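Local coordinates for cytokinesis protein 2 (Saccharomyces cerevisiae, PDB 4WPE), which mediates the cytoskeletal rearrangements of cytokinesis, forming a ring that colocalizes with the medial actin ring, and carries the F-BAR domain described here, at residues Gly28-Ser31 against Gln32-Ser36; Asn260-Ala264 against Ala265-Ser269; Asn21-Asn24 against Ile25-His29. All coordinates share one frame; numbering follows the deposited sequence.

Contact 1 (Gly28-Ser31 against Gln32-Ser36); sequences GHIS and QGIRS
Ile30 and Ile34, one helical turn apart, meet on the buried flank of helix 21-35, where CG2 of Ile30 comes to 4.1 Å from CD1 of Ile34. The two side chains cross at a slant rather than lying alongside each other. CG1 of Ile34 also packs against the backbone, beside Ile30 O. Both isoleucines lean on Tyr122 of helix 76-162, and Ile30 further touches Tyr11 and Glu223, which makes this the close-packed side of the turn. His29 is buried as well: with CG opposite its backbone N (chi1 -178°), the ring swings off the helix and stacks with Phe271 of the second subunit. Gln32 brings its amide NE2 near the plane of that ring at its edge, 4.0 Å from ND1 of His29, the amide and ring planes 53° apart; this is proximity rather than a tight grip. The looser side belongs to Ser31 and Arg35. The guanidinium of Arg35, on an exposed residue, has OG of Ser31 over one face, and its NE stays 4.2 Å from that OG. The backbone bonds weaken along the turn. Gln32 N to Gly28 O, at 3.0 Å, is sound, whereas Ile34 N divides weakly between Ile30 O and Ser31 O, and Arg35 N reaches Ser31 O by a long, weak bond of 3.4 Å. Gly33 N, bonded to His29 O, adds a weak bond to Ile30 O. Such i+3 bonds beside i+4 bonds are those of an alpha-helical turn tightening toward 3-10 geometry, here in helix 21-35, a short helix packed against the long helices 76-162 and 170-259 of the F-BAR domain.

Contact 2 (Asn260-Ala264 against Ala265-Ser269); sequences NSFTA and ADEIS
Thr263, Ala264 and Asp266 carry this turn, with the carboxylate of Asp266 folded back onto the backbone of Thr263. Thr263 N donates to OD2 of Asp266 over 3.0 Å in a nearly straight bond (164° at the hydrogen), approaching from above the carboxylate plane. CG of Asp266 lies opposite its own carbonyl carbon (chi1 -59°), which directs the acid back toward the start of the helix. In return Asp266 N donates to Thr263 O, also at 3.0 Å, from above the plane of that carbonyl. Thr263 is the N-cap of helix 264-275, and the return of the Asp266 side chain to its backbone N is the N3-to-N-cap half of a capping box. OG1 of Thr263 lies 3.4 Å from OD1 of the same carboxylate. Without this carboxylate, as with an alanine here, Thr263 N would probably lose its acceptor and the cap residue be freer to shift at the helix start. Ala264 O accepts the i+4 bond from Ile268 N at 3.3 Å and, weakly, one from Glu267 N. CG1 of Ile268 packs beside this same oxygen. Phe262 CD1 comes 4.3 Å from CG of Glu267, obliquely to the ring, and both side chains touch Lys77 of helix 76-162. Across the dimer, Phe262 O accepts a hydrogen bond from Gln231 of the second subunit, while Ala264 packs on Asn224 of that chain.

Contact 3 (Asn21-Asn24 against Ile25-His29); sequences NGVN and ILLGH
Val23 turns CG1 opposite its backbone N (chi1 173°), forward along the helix, while Leu27 sets CG opposite its carbonyl carbon (chi1 -72°), back toward the preceding turn. The two side chains therefore lie side by side, pointing the same way, and CG1 of Val23 meets CD1 of Leu27 at 3.9 Å. Beneath them Leu27 N donates to Val23 O over 2.9 Å, nearly along the C=O axis and close to straight at the hydrogen (168°). Leu27 CG also rests beside that oxygen. Ile25 and Leu26 lie against backbone carbonyls in the same manner, CD1 of Ile25 beside Asn21 O and CG of Leu26 beside Gly22 O. Regular alpha-helical bonds complete the turn, the shortest from Gly28 N to Asn24 O at 2.8 Å. This first part of helix 21-35 wedges between longer helices of its own chain. Val23 packs on Ile129 and Arg133 of helix 76-162 and on Trp208 and Trp212 of helix 170-259; Leu26 shares Trp212 and also meets Tyr11 of helix 11-14. From the second subunit, Thr277 packs on Asn21 and Ile25, and Phe271 on Leu26.

Contacts 1 and 3 are successive parts of helix 21-35, their centres about 11 Å apart, and they share Gly28 and His29. Contact 2 stands toward the C-terminal end of the chain, its centre about 64 Å from that of contact 1. All three combine buried and exposed residues, and all touch the second subunit. Contact 3 holds regular helix with aliphatic side chains, whereas contact 1 has weaker, mixed i+3 and i+4 backbone bonds and adds a glutamine beside a histidine and a serine beside an arginine; contact 2 instead starts a helix through a charged side chain. The dimer links the two regions: helix 264-275 of the other subunit, the helix that contact 2 opens, comes up to helix 21-35.

Contact 1 (Gly28-Ser31 against Gln32-Ser36)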
loop_
_atom_site.group_PDB
_atom_site.type_symbol
_atom_site.label_atom_id
_atom_site.label_comp_id
_atom_site.label_asym_id
_atom_site.label_seq_id
_atom_site.Cartn_x
_atom_site.Cartn_y
_atom_site.Cartn_z
ATOM N N GLY A 28 -37.334 -4.436 13.023
ATOM C CA GLY A 28 -36.537 -3.240 12.834
ATOM C C GLY A 28 -35.058 -3.535 12.980
ATOM O O GLY A 28 -34.236 -3.032 12.211
ATOM N N HIS A 29 -34.723 -4.366 13.964
ATOM C CA HIS A 29 -33.333 -4.697 14.253
ATOM C C HIS A 29 -32.672 -5.498 13.129
ATOM O O HIS A 29 -31.550 -5.196 12.718
ATOM C CB HIS A 29 -33.230 -5.474 15.566
ATOM C CG HIS A 29 -31.832 -5.808 15.961
ATOM N ND1 HIS A 29 -30.816 -4.859 15.995
ATOM C CD2 HIS A 29 -31.252 -6.968 16.337
ATOM C CE1 HIS A 29 -29.699 -5.428 16.372
ATOM N NE2 HIS A 29 -29.929 -6.718 16.591
ATOM N N ILE A 30 -33.368 -6.523 12.644
ATOM C CA ILE A 30 -32.845 -7.361 11.571
ATOM C C ILE A 30 -32.682 -6.545 10.289
ATOM O O ILE A 30 -31.688 -6.684 9.574
ATOM C CB ILE A 30 -33.759 -8.588 11.316
ATOM C CG1 ILE A 30 -33.351 -9.757 12.215
ATOM C CG2 ILE A 30 -33.693 -9.037 9.863
ATOM C CD1 ILE A 30 -33.734 -9.597 13.671
ATOM N N SER A 31 -33.651 -5.674 10.023
ATOM C CA SER A 31 -33.642 -4.842 8.824
ATOM C C SER A 31 -32.484 -3.847 8.820
ATOM O O SER A 31 -31.842 -3.636 7.792
ATOM C CB SER A 31 -34.969 -4.092 8.692
ATOM O OG SER A 31 -34.839 -2.968 7.841
ATOM N N GLN A 32 -32.222 -3.234 9.969
ATOM C CA GLN A 32 -31.154 -2.248 10.055
ATOM C C GLN A 32 -29.797 -2.941 9.990
ATOM O O GLN A 32 -28.802 -2.341 9.581
ATOM C CB GLN A 32 -31.274 -1.417 11.336
ATOM C CG GLN A 32 -30.531 -1.984 12.538
ATOM C CD GLN A 32 -30.235 -0.930 13.592
ATOM O OE1 GLN A 32 -30.657 0.222 13.471
ATOM N NE2 GLN A 32 -29.497 -1.318 14.627
ATOM N N GLY A 33 -29.769 -4.209 10.386
ATOM C CA GLY A 33 -28.548 -4.990 10.361
ATOM C C GLY A 33 -28.187 -5.383 8.944
ATOM O O GLY A 33 -27.018 -5.592 8.617
ATOM N N ILE A 34 -29.202 -5.482 8.097
ATOM C CA ILE A 34 -28.994 -5.828 6.700
ATOM C C ILE A 34 -28.368 -4.653 5.949
ATOM O O ILE A 34 -27.416 -4.830 5.188
ATOM C CB ILE A 34 -30.315 -6.254 6.036
ATOM C CG1 ILE A 34 -30.742 -7.619 6.574
ATOM C CG2 ILE A 34 -30.164 -6.336 4.528
ATOM C CD1 ILE A 34 -32.153 -7.993 6.218
ATOM N N ARG A 35 -28.894 -3.452 6.177
ATOM C CA ARG A 35 -28.340 -2.244 5.571
ATOM C C ARG A 35 -26.948 -1.960 6.113
ATOM O O ARG A 35 -26.111 -1.377 5.428
ATOM C CB ARG A 35 -29.248 -1.037 5.822
ATOM C CG ARG A 35 -30.635 -1.156 5.218
ATOM C CD ARG A 35 -31.609 -0.208 5.898
ATOM N NE ARG A 35 -32.939 -0.269 5.299
ATOM C CZ ARG A 35 -33.851 0.693 5.401
ATOM N NH1 ARG A 35 -33.581 1.798 6.083
ATOM N NH2 ARG A 35 -35.035 0.548 4.821
ATOM N N SER A 36 -26.709 -2.381 7.349
ATOM C CA SER A 36 -25.426 -2.171 8.006
ATOM C C SER A 36 -24.316 -2.968 7.323
ATOM O O SER A 36 -23.135 -2.647 7.464
ATOM C CB SER A 36 -25.524 -2.550 9.485
ATOM O OG SER A 36 -24.246 -2.578 10.093
#

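Contact 2 (Asn260-Ala264 against Ala265-Ser269)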
loop_
_atom_site.group_PDB
_atom_site.type_symbol
_atom_site.label_atom_id
_atom_site.label_comp_id
_atom_site.label_asym_id
_atom_site.label_seq_id
_atom_site.Cartn_x
_atom_site.Cartn_y
_atom_site.Cartn_z
ATOM N N ASN A 260 24.162 -6.068 5.854
ATOM C CA ASN A 260 25.129 -6.264 6.923
ATOM C C ASN A 260 26.131 -7.370 6.599
ATOM O O ASN A 260 26.982 -7.698 7.424
ATOM C CB ASN A 260 24.416 -6.580 8.244
ATOM C CG ASN A 260 23.719 -5.368 8.849
ATOM O OD1 ASN A 260 23.465 -4.373 8.172
ATOM N ND2 ASN A 260 23.409 -5.452 10.140
ATOM N N SER A 261 26.035 -7.940 5.401
ATOM C CA SER A 261 26.910 -9.048 5.022
ATOM C C SER A 261 28.225 -8.574 4.409
ATOM O O SER A 261 29.167 -9.356 4.262
ATOM C CB SER A 261 26.202 -9.984 4.039
ATOM O OG SER A 261 26.100 -9.401 2.751
ATOM N N PHE A 262 28.290 -7.298 4.046
ATOM C CA PHE A 262 29.491 -6.767 3.419
ATOM C C PHE A 262 29.797 -5.344 3.866
ATOM O O PHE A 262 28.930 -4.641 4.391
ATOM C CB PHE A 262 29.359 -6.813 1.894
ATOM C CG PHE A 262 28.437 -5.768 1.329
ATOM C CD1 PHE A 262 28.943 -4.598 0.792
ATOM C CD2 PHE A 262 27.067 -5.960 1.327
ATOM C CE1 PHE A 262 28.100 -3.636 0.269
ATOM C CE2 PHE A 262 26.219 -5.002 0.803
ATOM C CZ PHE A 262 26.739 -3.836 0.275
ATOM N N THR A 263 31.044 -4.934 3.659
ATOM C CA THR A 263 31.476 -3.570 3.932
ATOM C C THR A 263 32.052 -2.949 2.663
ATOM O O THR A 263 32.408 -3.662 1.721
ATOM C CB THR A 263 32.537 -3.511 5.051
ATOM O OG1 THR A 263 33.775 -4.056 4.572
ATOM C CG2 THR A 263 32.078 -4.289 6.273
ATOM N N ALA A 264 32.150 -1.624 2.644
ATOM C CA ALA A 264 32.693 -0.915 1.492
ATOM C C ALA A 264 34.153 -1.293 1.247
ATOM O O ALA A 264 34.640 -1.218 0.120
ATOM C CB ALA A 264 32.561 0.585 1.686
ATOM N N ALA A 265 34.842 -1.703 2.308
ATOM C CA ALA A 265 36.237 -2.114 2.203
ATOM C C ALA A 265 36.366 -3.385 1.374
ATOM O O ALA A 265 37.376 -3.602 0.704
ATOM C CB ALA A 265 36.836 -2.317 3.585
ATOM N N ASP A 266 35.334 -4.222 1.425
ATOM C CA ASP A 266 35.318 -5.461 0.658
ATOM C C ASP A 266 35.225 -5.168 -0.834
ATOM O O ASP A 266 35.871 -5.827 -1.648
ATOM C CB ASP A 266 34.148 -6.350 1.086
ATOM C CG ASP A 266 34.198 -6.716 2.557
ATOM O OD1 ASP A 266 35.302 -6.688 3.141
ATOM O OD2 ASP A 266 33.131 -7.042 3.125
ATOM N N GLU A 267 34.417 -4.173 -1.181
ATOM C CA GLU A 267 34.181 -3.828 -2.578
ATOM C C GLU A 267 35.433 -3.271 -3.235
ATOM O O GLU A 267 35.695 -3.526 -4.410
ATOM C CB GLU A 267 33.034 -2.823 -2.690
ATOM C CG GLU A 267 31.696 -3.367 -2.220
ATOM C CD GLU A 267 31.210 -4.537 -3.060
ATOM O OE1 GLU A 267 30.377 -4.313 -3.963
ATOM O OE2 GLU A 267 31.655 -5.680 -2.816
ATOM N N ILE A 268 36.206 -2.513 -2.468
ATOM C CA ILE A 268 37.438 -1.928 -2.971
ATOM C C ILE A 268 38.509 -3.005 -3.139
ATOM O O ILE A 268 39.239 -3.014 -4.131
ATOM C CB ILE A 268 37.939 -0.812 -2.037
ATOM C CG1 ILE A 268 37.007 0.397 -2.134
ATOM C CG2 ILE A 268 39.359 -0.400 -2.395
ATOM C CD1 ILE A 268 37.125 1.355 -0.978
ATOM N N SER A 269 38.581 -3.920 -2.176
ATOM C CA SER A 269 39.544 -5.019 -2.226
ATOM C C SER A 269 39.351 -5.899 -3.457
ATOM O O SER A 269 40.298 -6.181 -4.191
ATOM C CB SER A 269 39.441 -5.880 -0.968
ATOM O OG SER A 269 39.806 -7.223 -1.246
#

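Contact 3 (Asn21-Asn24 against Ile25-His29)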
loop_
_atom_site.group_PDB
_atom_site.type_symbol
_atom_site.label_atom_id
_atom_site.label_comp_id
_atom_site.label_asym_id
_atom_site.label_seq_id
_atom_site.Cartn_x
_atom_site.Cartn_y
_atom_site.Cartn_z
ATOM N N ASN A 21 -45.470 -5.241 20.156
ATOM C CA ASN A 21 -44.380 -4.276 20.115
ATOM C C ASN A 21 -43.060 -4.955 19.792
ATOM O O ASN A 21 -42.313 -4.501 18.925
ATOM C CB ASN A 21 -44.264 -3.532 21.445
ATOM C CG ASN A 21 -45.547 -2.832 21.833
ATOM O OD1 ASN A 21 -46.257 -2.296 20.983
ATOM N ND2 ASN A 21 -45.854 -2.834 23.126
ATOM N N GLY A 22 -42.786 -6.051 20.496
ATOM C CA GLY A 22 -41.564 -6.814 20.314
ATOM C C GLY A 22 -41.372 -7.298 18.892
ATOM O O GLY A 22 -40.249 -7.555 18.460
ATOM N N VAL A 23 -42.477 -7.418 18.162
ATOM C CA VAL A 23 -42.437 -7.806 16.758
ATOM C C VAL A 23 -41.704 -6.761 15.921
ATOM O O VAL A 23 -40.714 -7.067 15.257
ATOM C CB VAL A 23 -43.860 -8.006 16.193
ATOM C CG1 VAL A 23 -43.814 -8.254 14.691
ATOM C CG2 VAL A 23 -44.556 -9.157 16.907
ATOM N N ASN A 24 -42.190 -5.526 15.965
ATOM C CA ASN A 24 -41.615 -4.444 15.175
ATOM C C ASN A 24 -40.199 -4.086 15.614
ATOM O O ASN A 24 -39.391 -3.621 14.809
ATOM C CB ASN A 24 -42.518 -3.215 15.244
ATOM C CG ASN A 24 -43.882 -3.470 14.633
ATOM O OD1 ASN A 24 -43.988 -4.083 13.569
ATOM N ND2 ASN A 24 -44.934 -3.019 15.311
ATOM N N ILE A 25 -39.901 -4.312 16.889
ATOM C CA ILE A 25 -38.556 -4.099 17.409
ATOM C C ILE A 25 -37.571 -5.084 16.775
ATOM O O ILE A 25 -36.489 -4.693 16.337
ATOM C CB ILE A 25 -38.525 -4.230 18.944
ATOM C CG1 ILE A 25 -39.167 -3.001 19.587
ATOM C CG2 ILE A 25 -37.102 -4.386 19.449
ATOM C CD1 ILE A 25 -39.977 -3.310 20.823
ATOM N N LEU A 26 -37.956 -6.355 16.710
ATOM C CA LEU A 26 -37.118 -7.376 16.085
ATOM C C LEU A 26 -37.015 -7.188 14.575
ATOM O O LEU A 26 -35.936 -7.324 14.001
ATOM C CB LEU A 26 -37.653 -8.775 16.390
ATOM C CG LEU A 26 -37.479 -9.261 17.827
ATOM C CD1 LEU A 26 -37.922 -10.710 17.952
ATOM C CD2 LEU A 26 -36.040 -9.090 18.276
ATOM N N LEU A 27 -38.141 -6.890 13.934
ATOM C CA LEU A 27 -38.152 -6.655 12.494
ATOM C C LEU A 27 -37.308 -5.434 12.146
ATOM O O LEU A 27 -36.642 -5.401 11.110
ATOM C CB LEU A 27 -39.581 -6.474 11.982
ATOM C CG LEU A 27 -40.440 -7.739 11.956
ATOM C CD1 LEU A 27 -41.826 -7.440 11.407
ATOM C CD2 LEU A 27 -39.757 -8.816 11.133
ATOM N N GLY A 28 -37.334 -4.436 13.023
ATOM C CA GLY A 28 -36.537 -3.240 12.834
ATOM C C GLY A 28 -35.058 -3.535 12.980
ATOM O O GLY A 28 -34.236 -3.032 12.211
ATOM N N HIS A 29 -34.723 -4.366 13.964
ATOM C CA HIS A 29 -33.333 -4.697 14.253
ATOM C C HIS A 29 -32.672 -5.498 13.129
ATOM O O HIS A 29 -31.550 -5.196 12.718
ATOM C CB HIS A 29 -33.230 -5.474 15.566
ATOM C CG HIS A 29 -31.832 -5.808 15.961
ATOM N ND1 HIS A 29 -30.816 -4.859 15.995
ATOM C CD2 HIS A 29 -31.252 -6.968 16.337
ATOM C CE1 HIS A 29 -29.699 -5.428 16.372
ATOM N NE2 HIS A 29 -29.929 -6.718 16.591
#